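Local coordinates for protein type I site-specific restriction-modification system, R (Restriction) subunit (Vibrio vulnificus, PDB 3H1T) that is a fragment, with the helicase-like motor domains, of a probable type I restriction subunit that would use ATP to move and cleave DNA, at residues R180-I185 against T207-T212. Residues are numbered along the deposited sequence; the frame is centred on the assembly and turned at random.
Sequences RYYQQI and TGTGKT
Tyr-182 reaches from the first turn of helix 181-195 to the P-loop, and its hydroxyl hydrogen-bonds the carbonyl of Thr-209. Its CB sits over one face of the Tyr-181 ring. From there chi1 of 61° tucks CG over the residue's own backbone and aims the ring, stacked with Tyr-360, at the loop. CE2 lies 3.8 Å from Thr-209 CB. Thr-209 O comes in edge-on to the ring, 3.4 Å from CZ. At the tip, OH donates to Thr-209 O over 2.8 Å, meeting the carbonyl well off its axis, at 125°. The same OH accepts from Arg-180 NH1 at 2.9 Å, in the guanidinium plane. NH1 also donates to a water that in turn donates to Gly-208 O, a water-mediated link one residue earlier in the loop. Beside the ring, Gln-183 extends toward the Thr-209–Gly-210 peptide, its CD 3.9 Å from Thr-209 O. TGTGKT is the core of the Walker A motif (helicase motif I), and RYYQQ resembles the Q motif preceding it. The buried hydroxyl is used both ways, its proton going to Thr-209 O and a lone pair taking the Arg-180 N-H; this chain of hydrogen bonds ties two P-loop carbonyls to the start of one helix.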
loop_
_atom_site.group_PDB
_atom_site.type_symbol
_atom_site.label_atom_id
_atom_site.label_comp_id
_atom_site.label_asym_id
_atom_site.label_seq_id
_atom_site.Cartn_x
_atom_site.Cartn_y
_atom_site.Cartn_z
ATOM N N ARG A 180 -8.239 -3.724 6.539
ATOM C CA ARG A 180 -7.419 -3.056 7.542
ATOM C C ARG A 180 -7.858 -1.608 7.769
ATOM O O ARG A 180 -8.597 -1.039 6.967
ATOM C CB ARG A 180 -5.956 -3.112 7.108
ATOM C CG ARG A 180 -5.441 -4.529 7.001
ATOM C CD ARG A 180 -4.150 -4.576 6.231
ATOM N NE ARG A 180 -3.604 -5.926 6.170
ATOM C CZ ARG A 180 -2.481 -6.243 5.533
ATOM N NH1 ARG A 180 -1.792 -5.301 4.903
ATOM N NH2 ARG A 180 -2.051 -7.500 5.525
ATOM N N TYR A 181 -7.390 -1.024 8.866
ATOM C CA TYR A 181 -7.733 0.345 9.228
ATOM C C TYR A 181 -7.459 1.376 8.136
ATOM O O TYR A 181 -8.300 2.240 7.893
ATOM C CB TYR A 181 -7.028 0.763 10.544
ATOM C CG TYR A 181 -5.616 1.306 10.402
ATOM C CD1 TYR A 181 -4.504 0.459 10.431
ATOM C CD2 TYR A 181 -5.395 2.676 10.231
ATOM C CE1 TYR A 181 -3.207 0.972 10.290
ATOM C CE2 TYR A 181 -4.111 3.193 10.098
ATOM C CZ TYR A 181 -3.021 2.344 10.126
ATOM O OH TYR A 181 -1.759 2.873 10.004
ATOM N N TYR A 182 -6.314 1.291 7.461
ATOM C CA TYR A 182 -6.012 2.269 6.422
ATOM C C TYR A 182 -6.826 2.081 5.146
ATOM O O TYR A 182 -7.118 3.049 4.452
ATOM C CB TYR A 182 -4.520 2.292 6.092
ATOM C CG TYR A 182 -3.962 1.010 5.566
ATOM C CD1 TYR A 182 -3.512 0.022 6.436
ATOM C CD2 TYR A 182 -3.895 0.765 4.193
ATOM C CE1 TYR A 182 -3.004 -1.183 5.952
ATOM C CE2 TYR A 182 -3.396 -0.435 3.701
ATOM C CZ TYR A 182 -2.951 -1.406 4.583
ATOM O OH TYR A 182 -2.476 -2.603 4.089
ATOM N N GLN A 183 -7.203 0.842 4.844
ATOM C CA GLN A 183 -8.015 0.585 3.651
ATOM C C GLN A 183 -9.391 1.194 3.860
ATOM O O GLN A 183 -10.026 1.691 2.926
ATOM C CB GLN A 183 -8.138 -0.915 3.406
ATOM C CG GLN A 183 -6.809 -1.534 3.047
ATOM C CD GLN A 183 -6.820 -3.048 2.979
ATOM O OE1 GLN A 183 -5.945 -3.647 2.354
ATOM N NE2 GLN A 183 -7.794 -3.675 3.628
ATOM N N GLN A 184 -9.850 1.146 5.105
ATOM C CA GLN A 184 -11.131 1.710 5.457
ATOM C C GLN A 184 -11.099 3.235 5.317
ATOM O O GLN A 184 -12.082 3.829 4.878
ATOM C CB GLN A 184 -11.499 1.307 6.881
ATOM C CG GLN A 184 -11.925 -0.142 7.023
ATOM C CD GLN A 184 -12.323 -0.489 8.437
ATOM O OE1 GLN A 184 -13.145 0.198 9.028
ATOM N NE2 GLN A 184 -11.750 -1.561 8.984
ATOM N N ILE A 185 -9.988 3.868 5.707
ATOM C CA ILE A 185 -9.850 5.315 5.588
ATOM C C ILE A 185 -9.991 5.648 4.116
ATOM O O ILE A 185 -10.790 6.490 3.723
ATOM C CB ILE A 185 -8.441 5.818 6.026
ATOM C CG1 ILE A 185 -8.116 5.333 7.438
ATOM C CG2 ILE A 185 -8.376 7.331 5.958
ATOM C CD1 ILE A 185 -9.193 5.617 8.416
ATOM N N THR A 207 2.851 0.144 -2.888
ATOM C CA THR A 207 2.570 -1.128 -3.527
ATOM C C THR A 207 2.530 -2.281 -2.523
ATOM O O THR A 207 3.382 -2.387 -1.636
ATOM C CB THR A 207 3.612 -1.424 -4.630
ATOM O OG1 THR A 207 3.513 -2.793 -5.033
ATOM C CG2 THR A 207 5.004 -1.159 -4.138
ATOM N N GLY A 208 1.523 -3.135 -2.656
ATOM C CA GLY A 208 1.398 -4.264 -1.757
ATOM C C GLY A 208 0.603 -3.966 -0.505
ATOM O O GLY A 208 0.690 -4.698 0.471
ATOM N N THR A 209 -0.188 -2.905 -0.524
ATOM C CA THR A 209 -0.977 -2.570 0.649
ATOM C C THR A 209 -2.485 -2.788 0.493
ATOM O O THR A 209 -3.237 -2.571 1.439
ATOM C CB THR A 209 -0.698 -1.109 1.113
ATOM O OG1 THR A 209 -0.859 -0.193 0.019
ATOM C CG2 THR A 209 0.707 -0.997 1.631
ATOM N N GLY A 210 -2.931 -3.207 -0.689
ATOM C CA GLY A 210 -4.347 -3.472 -0.893
ATOM C C GLY A 210 -5.175 -2.515 -1.724
ATOM O O GLY A 210 -6.360 -2.319 -1.444
ATOM N N LYS A 211 -4.582 -1.937 -2.758
ATOM C CA LYS A 211 -5.301 -1.006 -3.606
ATOM C C LYS A 211 -6.552 -1.660 -4.195
ATOM O O LYS A 211 -7.583 -1.010 -4.346
ATOM C CB LYS A 211 -4.364 -0.471 -4.711
ATOM C CG LYS A 211 -3.079 0.155 -4.168
ATOM C CD LYS A 211 -2.212 0.746 -5.280
ATOM C CE LYS A 211 -0.713 0.641 -4.983
ATOM N NZ LYS A 211 -0.064 -0.390 -5.855
ATOM N N THR A 212 -6.469 -2.954 -4.493
ATOM C CA THR A 212 -7.614 -3.670 -5.061
ATOM C C THR A 212 -8.726 -3.899 -4.044
ATOM O O THR A 212 -9.907 -3.897 -4.410
ATOM C CB THR A 212 -7.195 -5.026 -5.656
ATOM O OG1 THR A 212 -6.340 -4.811 -6.789
ATOM C CG2 THR A 212 -8.414 -5.818 -6.096
HETATM O O HOH W 1 0.448 -5.381 3.207
#